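Local coordinates for protein R.Pab1 family restriction endonuclease (Campylobacter coli, PDB 7CFA) that acts as a restriction DNA glycosylase of the R.PabI family, probably excising a base at its recognition site and cleaving the strand by lyase activity, at residues A[145-150]-A[211-216]; A[101-106]-A[218-223]. The protein carries 2 engineered substitutions. All coordinates share one frame; numbering follows the deposited sequence.

Contact 1 of 2, residues A[145-150]-A[211-216]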
loop_
_atom_site.group_PDB
_atom_site.type_symbol
_atom_site.label_atom_id
_atom_site.label_comp_id
_atom_site.label_asym_id
_atom_site.label_seq_id
_atom_site.Cartn_x
_atom_site.Cartn_y
_atom_site.Cartn_z
ATOM N N GLN A 145 1.382 -22.783 2.136
ATOM C CA GLN A 145 1.108 -23.673 1.016
ATOM C C GLN A 145 0.199 -24.793 1.503
ATOM O O GLN A 145 0.611 -25.629 2.314
ATOM C CB GLN A 145 2.409 -24.228 0.440
ATOM C CG GLN A 145 2.208 -25.229 -0.685
ATOM C CD GLN A 145 1.539 -24.614 -1.897
ATOM O OE1 GLN A 145 0.432 -24.999 -2.272
ATOM N NE2 GLN A 145 2.211 -23.652 -2.520
ATOM N N PHE A 146 -1.040 -24.804 1.022
ATOM C CA PHE A 146 -1.959 -25.874 1.372
ATOM C C PHE A 146 -1.492 -27.189 0.753
ATOM O O PHE A 146 -0.661 -27.214 -0.160
ATOM C CB PHE A 146 -3.378 -25.535 0.910
ATOM C CG PHE A 146 -3.962 -24.320 1.581
ATOM C CD1 PHE A 146 -3.857 -23.068 0.996
ATOM C CD2 PHE A 146 -4.617 -24.432 2.797
ATOM C CE1 PHE A 146 -4.395 -21.950 1.611
ATOM C CE2 PHE A 146 -5.154 -23.319 3.418
ATOM C CZ PHE A 146 -5.043 -22.076 2.825
ATOM N N ASN A 147 -2.028 -28.295 1.274
ATOM C CA ASN A 147 -1.642 -29.609 0.764
ATOM C C ASN A 147 -1.918 -29.730 -0.729
ATOM O O ASN A 147 -1.168 -30.402 -1.448
ATOM C CB ASN A 147 -2.362 -30.711 1.541
ATOM C CG ASN A 147 -1.844 -30.852 2.960
ATOM O OD1 ASN A 147 -0.659 -30.643 3.222
ATOM N ND2 ASN A 147 -2.732 -31.203 3.883
ATOM N N ASN A 148 -2.975 -29.084 -1.213
ATOM C CA ASN A 148 -3.190 -28.939 -2.648
ATOM C C ASN A 148 -2.236 -27.873 -3.172
ATOM O O ASN A 148 -2.386 -26.688 -2.858
ATOM C CB ASN A 148 -4.643 -28.568 -2.928
ATOM C CG ASN A 148 -5.025 -28.750 -4.387
ATOM O OD1 ASN A 148 -4.242 -28.455 -5.289
ATOM N ND2 ASN A 148 -6.235 -29.241 -4.620
ATOM N N ASN A 149 -1.251 -28.289 -3.973
ATOM C CA ASN A 149 -0.205 -27.378 -4.423
ATOM C C ASN A 149 -0.724 -26.260 -5.319
ATOM O O ASN A 149 0.053 -25.370 -5.681
ATOM C CB ASN A 149 0.892 -28.158 -5.151
ATOM C CG ASN A 149 1.724 -29.009 -4.209
ATOM O OD1 ASN A 149 1.908 -28.663 -3.042
ATOM N ND2 ASN A 149 2.231 -30.128 -4.714
ATOM N N GLU A 150 -2.008 -26.272 -5.678
ATOM C CA GLU A 150 -2.563 -25.189 -6.479
ATOM C C GLU A 150 -2.985 -24.001 -5.622
ATOM O O GLU A 150 -2.974 -22.862 -6.102
ATOM C CB GLU A 150 -3.754 -25.700 -7.293
ATOM C CG GLU A 150 -3.443 -26.908 -8.165
ATOM C CD GLU A 150 -2.643 -26.555 -9.407
ATOM O OE1 GLU A 150 -3.029 -25.603 -10.117
ATOM O OE2 GLU A 150 -1.627 -27.232 -9.673
ATOM N N PHE A 211 -10.307 -24.684 3.249
ATOM C CA PHE A 211 -10.997 -23.589 3.918
ATOM C C PHE A 211 -10.987 -23.763 5.431
ATOM O O PHE A 211 -10.993 -22.767 6.165
ATOM C CB PHE A 211 -12.421 -23.468 3.366
ATOM C CG PHE A 211 -12.459 -23.182 1.889
ATOM C CD1 PHE A 211 -12.407 -24.220 0.969
ATOM C CD2 PHE A 211 -12.512 -21.879 1.420
ATOM C CE1 PHE A 211 -12.422 -23.963 -0.389
ATOM C CE2 PHE A 211 -12.529 -21.618 0.061
ATOM C CZ PHE A 211 -12.482 -22.661 -0.842
ATOM N N LEU A 212 -10.949 -25.007 5.916
ATOM C CA LEU A 212 -10.811 -25.233 7.354
ATOM C C LEU A 212 -9.438 -24.799 7.853
ATOM O O LEU A 212 -9.327 -24.178 8.918
ATOM C CB LEU A 212 -11.056 -26.703 7.687
ATOM C CG LEU A 212 -12.511 -27.175 7.675
ATOM C CD1 LEU A 212 -12.582 -28.679 7.873
ATOM C CD2 LEU A 212 -13.310 -26.455 8.750
ATOM N N GLU A 213 -8.379 -25.120 7.106
ATOM C CA GLU A 213 -7.047 -24.658 7.483
ATOM C C GLU A 213 -6.938 -23.141 7.398
ATOM O O GLU A 213 -6.176 -22.532 8.157
ATOM C CB GLU A 213 -5.987 -25.317 6.600
ATOM C CG GLU A 213 -5.840 -26.813 6.831
ATOM C CD GLU A 213 -4.685 -27.420 6.057
ATOM O OE1 GLU A 213 -3.961 -26.671 5.367
ATOM O OE2 GLU A 213 -4.500 -28.652 6.140
ATOM N N MET A 214 -7.689 -22.518 6.490
ATOM C CA MET A 214 -7.660 -21.064 6.384
ATOM C C MET A 214 -8.356 -20.417 7.573
ATOM O O MET A 214 -7.928 -19.360 8.052
ATOM C CB MET A 214 -8.311 -20.621 5.076
ATOM C CG MET A 214 -7.945 -19.215 4.643
ATOM S SD MET A 214 -8.869 -18.721 3.181
ATOM C CE MET A 214 -8.803 -20.237 2.233
ATOM N N LEU A 215 -9.437 -21.032 8.057
ATOM C CA LEU A 215 -10.078 -20.547 9.273
ATOM C C LEU A 215 -9.116 -20.607 10.453
ATOM O O LEU A 215 -9.053 -19.674 11.263
ATOM C CB LEU A 215 -11.336 -21.363 9.568
ATOM C CG LEU A 215 -12.227 -20.818 10.685
ATOM C CD1 LEU A 215 -12.871 -19.509 10.253
ATOM C CD2 LEU A 215 -13.281 -21.836 11.094
ATOM N N LYS A 216 -8.352 -21.696 10.558
ATOM C CA LYS A 216 -7.378 -21.818 11.636
ATOM C C LYS A 216 -6.299 -20.747 11.542
ATOM O O LYS A 216 -5.840 -20.240 12.572
ATOM C CB LYS A 216 -6.748 -23.213 11.619
ATOM C CG LYS A 216 -5.836 -23.495 12.801
ATOM C CD LYS A 216 -5.350 -24.937 12.812
ATOM C CE LYS A 216 -4.456 -25.237 11.621
ATOM N NZ LYS A 216 -3.875 -26.608 11.700
#
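Glu213 OE1 is hydrogen-bonded to the hydroxyl of Tyr144, near the end of strand 130-145, and packs against the ring of Phe146, 3.5 Å from Phe146 CD2. Through Glu213 and Phe146, helix 208-219 meets the turn between strands 130-145 and 152-159, neighbours in the strongly curved antiparallel sheet that gives R.PabI-family enzymes their half-pipe fold. Tyr144 serves both partners: besides gripping the carboxylate, its ring packs edge-to-face with that of Phe146, so Tyr144 probably helps to position both. Phe146 comes in from the turn with CG anti to its carbonyl carbon (chi1 -63°), and its end reaches closer to the helix than its CB does. The Glu213 side chain, extended beyond CG, runs past it in the opposite direction, with carboxylate and ring planes only 23° apart. Glu213 CB lies in the ring plane at the edge, 3.8 Å from Phe146 CE2, whereas OE1 approaches obliquely. Further along the rim, the backbone N of Met214 stands near the ring plane at 4.1 Å from Phe146 CE2. The body of Met214 then leads inward toward Ile53, Leu170 and Phe172, which links the buried ring to the packing between helix and sheet. At the outer side the contact thins out. The amide of poorly ordered Asn147 is turned 82° from the carboxylate, and its ND2 is 3.8 Å from Glu213 OE2, a distant approach rather than a firm bond. Beyond it the turn is shaped from within by an Asx turn, in which Asn148 OD1 accepts from the backbone N of Glu150 at 3.1 Å. The apolar side of the contact ends where Phe146 CZ meets Met214 CB at 4.2 Å.

Contact 2 of 2, residues A[101-106]-A[218-223]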
loop_
_atom_site.group_PDB
_atom_site.type_symbol
_atom_site.label_atom_id
_atom_site.label_comp_id
_atom_site.label_asym_id
_atom_site.label_seq_id
_atom_site.Cartn_x
_atom_site.Cartn_y
_atom_site.Cartn_z
ATOM N N LYS A 101 -10.892 -25.531 17.482
ATOM C CA LYS A 101 -11.268 -24.801 18.688
ATOM C C LYS A 101 -10.235 -24.991 19.792
ATOM O O LYS A 101 -9.773 -24.019 20.401
ATOM C CB LYS A 101 -12.653 -25.248 19.158
ATOM C CG LYS A 101 -13.121 -24.589 20.444
ATOM C CD LYS A 101 -14.490 -25.106 20.856
ATOM C CE LYS A 101 -14.922 -24.529 22.195
ATOM N NZ LYS A 101 -16.260 -25.036 22.604
ATOM N N ASN A 102 -9.855 -26.243 20.064
ATOM C CA ASN A 102 -8.858 -26.499 21.099
ATOM C C ASN A 102 -7.501 -25.920 20.726
ATOM O O ASN A 102 -6.751 -25.482 21.606
ATOM C CB ASN A 102 -8.745 -28.003 21.363
ATOM C CG ASN A 102 -10.003 -28.583 21.980
ATOM O OD1 ASN A 102 -10.751 -27.884 22.664
ATOM N ND2 ASN A 102 -10.241 -29.870 21.746
ATOM N N PHE A 103 -7.167 -25.908 19.434
ATOM C CA PHE A 103 -5.902 -25.327 18.999
ATOM C C PHE A 103 -5.870 -23.826 19.250
ATOM O O PHE A 103 -4.857 -23.292 19.717
ATOM C CB PHE A 103 -5.672 -25.628 17.518
ATOM C CG PHE A 103 -4.529 -24.860 16.910
ATOM C CD1 PHE A 103 -3.222 -25.284 17.086
ATOM C CD2 PHE A 103 -4.762 -23.721 16.159
ATOM C CE1 PHE A 103 -2.170 -24.581 16.529
ATOM C CE2 PHE A 103 -3.717 -23.013 15.600
ATOM C CZ PHE A 103 -2.418 -23.445 15.785
ATOM N N LEU A 104 -6.964 -23.126 18.943
ATOM C CA LEU A 104 -6.991 -21.682 19.133
ATOM C C LEU A 104 -7.079 -21.309 20.606
ATOM O O LEU A 104 -6.619 -20.230 20.997
ATOM C CB LEU A 104 -8.157 -21.077 18.352
ATOM C CG LEU A 104 -8.074 -21.256 16.836
ATOM C CD1 LEU A 104 -9.297 -20.674 16.154
ATOM C CD2 LEU A 104 -6.802 -20.624 16.297
ATOM N N GLU A 105 -7.660 -22.183 21.433
ATOM C CA GLU A 105 -7.749 -21.902 22.863
ATOM C C GLU A 105 -6.390 -22.031 23.538
ATOM O O GLU A 105 -6.067 -21.260 24.449
ATOM C CB GLU A 105 -8.762 -22.839 23.524
ATOM C CG GLU A 105 -10.215 -22.536 23.192
ATOM C CD GLU A 105 -11.180 -23.509 23.846
ATOM O OE1 GLU A 105 -10.718 -24.538 24.382
ATOM O OE2 GLU A 105 -12.399 -23.245 23.824
ATOM N N ASN A 106 -5.578 -22.998 23.106
ATOM C CA ASN A 106 -4.275 -23.230 23.712
ATOM C C ASN A 106 -3.157 -22.418 23.073
ATOM O O ASN A 106 -2.075 -22.315 23.662
ATOM C CB ASN A 106 -3.915 -24.719 23.641
ATOM C CG ASN A 106 -4.769 -25.574 24.559
ATOM O OD1 ASN A 106 -5.114 -25.166 25.668
ATOM N ND2 ASN A 106 -5.113 -26.771 24.098
ATOM N N PHE A 218 -6.637 -17.678 10.211
ATOM C CA PHE A 218 -7.250 -16.453 10.714
ATOM C C PHE A 218 -7.232 -16.419 12.236
ATOM O O PHE A 218 -6.985 -15.369 12.840
ATOM C CB PHE A 218 -8.687 -16.319 10.203
ATOM C CG PHE A 218 -8.806 -15.620 8.877
ATOM C CD1 PHE A 218 -8.609 -14.252 8.778
ATOM C CD2 PHE A 218 -9.142 -16.327 7.735
ATOM C CE1 PHE A 218 -8.729 -13.604 7.562
ATOM C CE2 PHE A 218 -9.263 -15.688 6.514
ATOM C CZ PHE A 218 -9.057 -14.325 6.426
ATOM N N GLY A 219 -7.468 -17.569 12.874
ATOM C CA GLY A 219 -7.564 -17.632 14.322
ATOM C C GLY A 219 -6.285 -17.294 15.058
ATOM O O GLY A 219 -6.338 -16.984 16.252
ATOM N N ILE A 220 -5.137 -17.349 14.381
ATOM C CA ILE A 220 -3.861 -17.010 15.001
ATOM C C ILE A 220 -3.347 -15.651 14.540
ATOM O O ILE A 220 -2.209 -15.286 14.850
ATOM C CB ILE A 220 -2.810 -18.100 14.742
ATOM C CG1 ILE A 220 -2.347 -18.056 13.283
ATOM C CG2 ILE A 220 -3.370 -19.469 15.087
ATOM C CD1 ILE A 220 -1.180 -18.969 12.985
ATOM N N LEU A 221 -4.159 -14.893 13.804
ATOM C CA LEU A 221 -3.705 -13.601 13.301
ATOM C C LEU A 221 -3.564 -12.595 14.438
ATOM O O LEU A 221 -2.545 -11.902 14.545
ATOM C CB LEU A 221 -4.672 -13.091 12.233
ATOM C CG LEU A 221 -4.152 -12.008 11.289
ATOM C CD1 LEU A 221 -2.838 -12.438 10.657
ATOM C CD2 LEU A 221 -5.185 -11.711 10.218
ATOM N N SER A 222 -4.574 -12.509 15.297
ATOM C CA SER A 222 -4.557 -11.602 16.437
ATOM C C SER A 222 -5.539 -12.125 17.476
ATOM O O SER A 222 -6.247 -13.110 17.249
ATOM C CB SER A 222 -4.908 -10.173 16.017
ATOM O OG SER A 222 -6.260 -10.091 15.604
ATOM N N ASN A 223 -5.580 -11.450 18.626
ATOM C CA ASN A 223 -6.536 -11.828 19.661
ATOM C C ASN A 223 -7.968 -11.551 19.217
ATOM O O ASN A 223 -8.872 -12.345 19.497
ATOM C CB ASN A 223 -6.224 -11.096 20.965
ATOM C CG ASN A 223 -5.277 -11.877 21.858
ATOM O OD1 ASN A 223 -5.324 -13.106 21.906
ATOM N ND2 ASN A 223 -4.412 -11.165 22.571
#
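Ile220 CG2 is the methyl on which Phe103 and Leu104 of helix 94-106 converge, 3.6 Å from Phe103 CE2 and 3.8 Å from Leu104 CD2. It approaches the phenyl ring obliquely, near the CE2 corner, with CZ slightly farther off. Phe103 is carried to this point with its CG anti to the backbone N (chi1 169°), which sends the ring across to the other segment although its CB does not lead there. Beside it the forked end of Leu104 rests on the main chain of Gly219. Leu104 CD2 lies 3.6 Å from Gly219 C, and CD1 is 4.0 Å from the glycine CA. Because Gly219 has no side chain, the Leu104 methyls reach its main chain directly, and Leu104 CA is 6.3 Å from Gly219 CA.

The contact belongs to the helical part of the half-pipe subunit, where helix 94-106 packs against the C-terminal end of helix 208-219 and the turn that leads into helix 223-237. A backbone bond from Leu221 N to Phe218 O, 3.0 Å long, closes this turn, and Ser222 is the N-cap of the helix that follows, its OG bonded to His225 N. Arg226 ties the two segments together from that helix, bonding Leu104 O through NH1 and Asn223 OD1 through NH2, while Leu104 also packs on Val229 and Leu230. The second subunit also reaches the contact: its Ala128 packs on Phe103 and its Ile130 on Ile220.

How the contacts relate
Helix 208-219 supplies one side of both contacts, whose centres lie 16 Å apart: contact 1 uses its middle against a turn of the sheet, contact 2 its end against helix 94-106. Lys216, in the helix segment of contact 1 though not touching its turn, joins them. Its CG packs 3.5 Å from Phe103 CD2, and it forms a cation-pi interaction with the same ring, while Lys216 O is 3.9 Å from Leu104 CD2. Ile130 of the second subunit packs on both Lys216 and Ile220, which places this stretch at the subunit interface. In sequence, both segments of contact 1 fall between the two of contact 2.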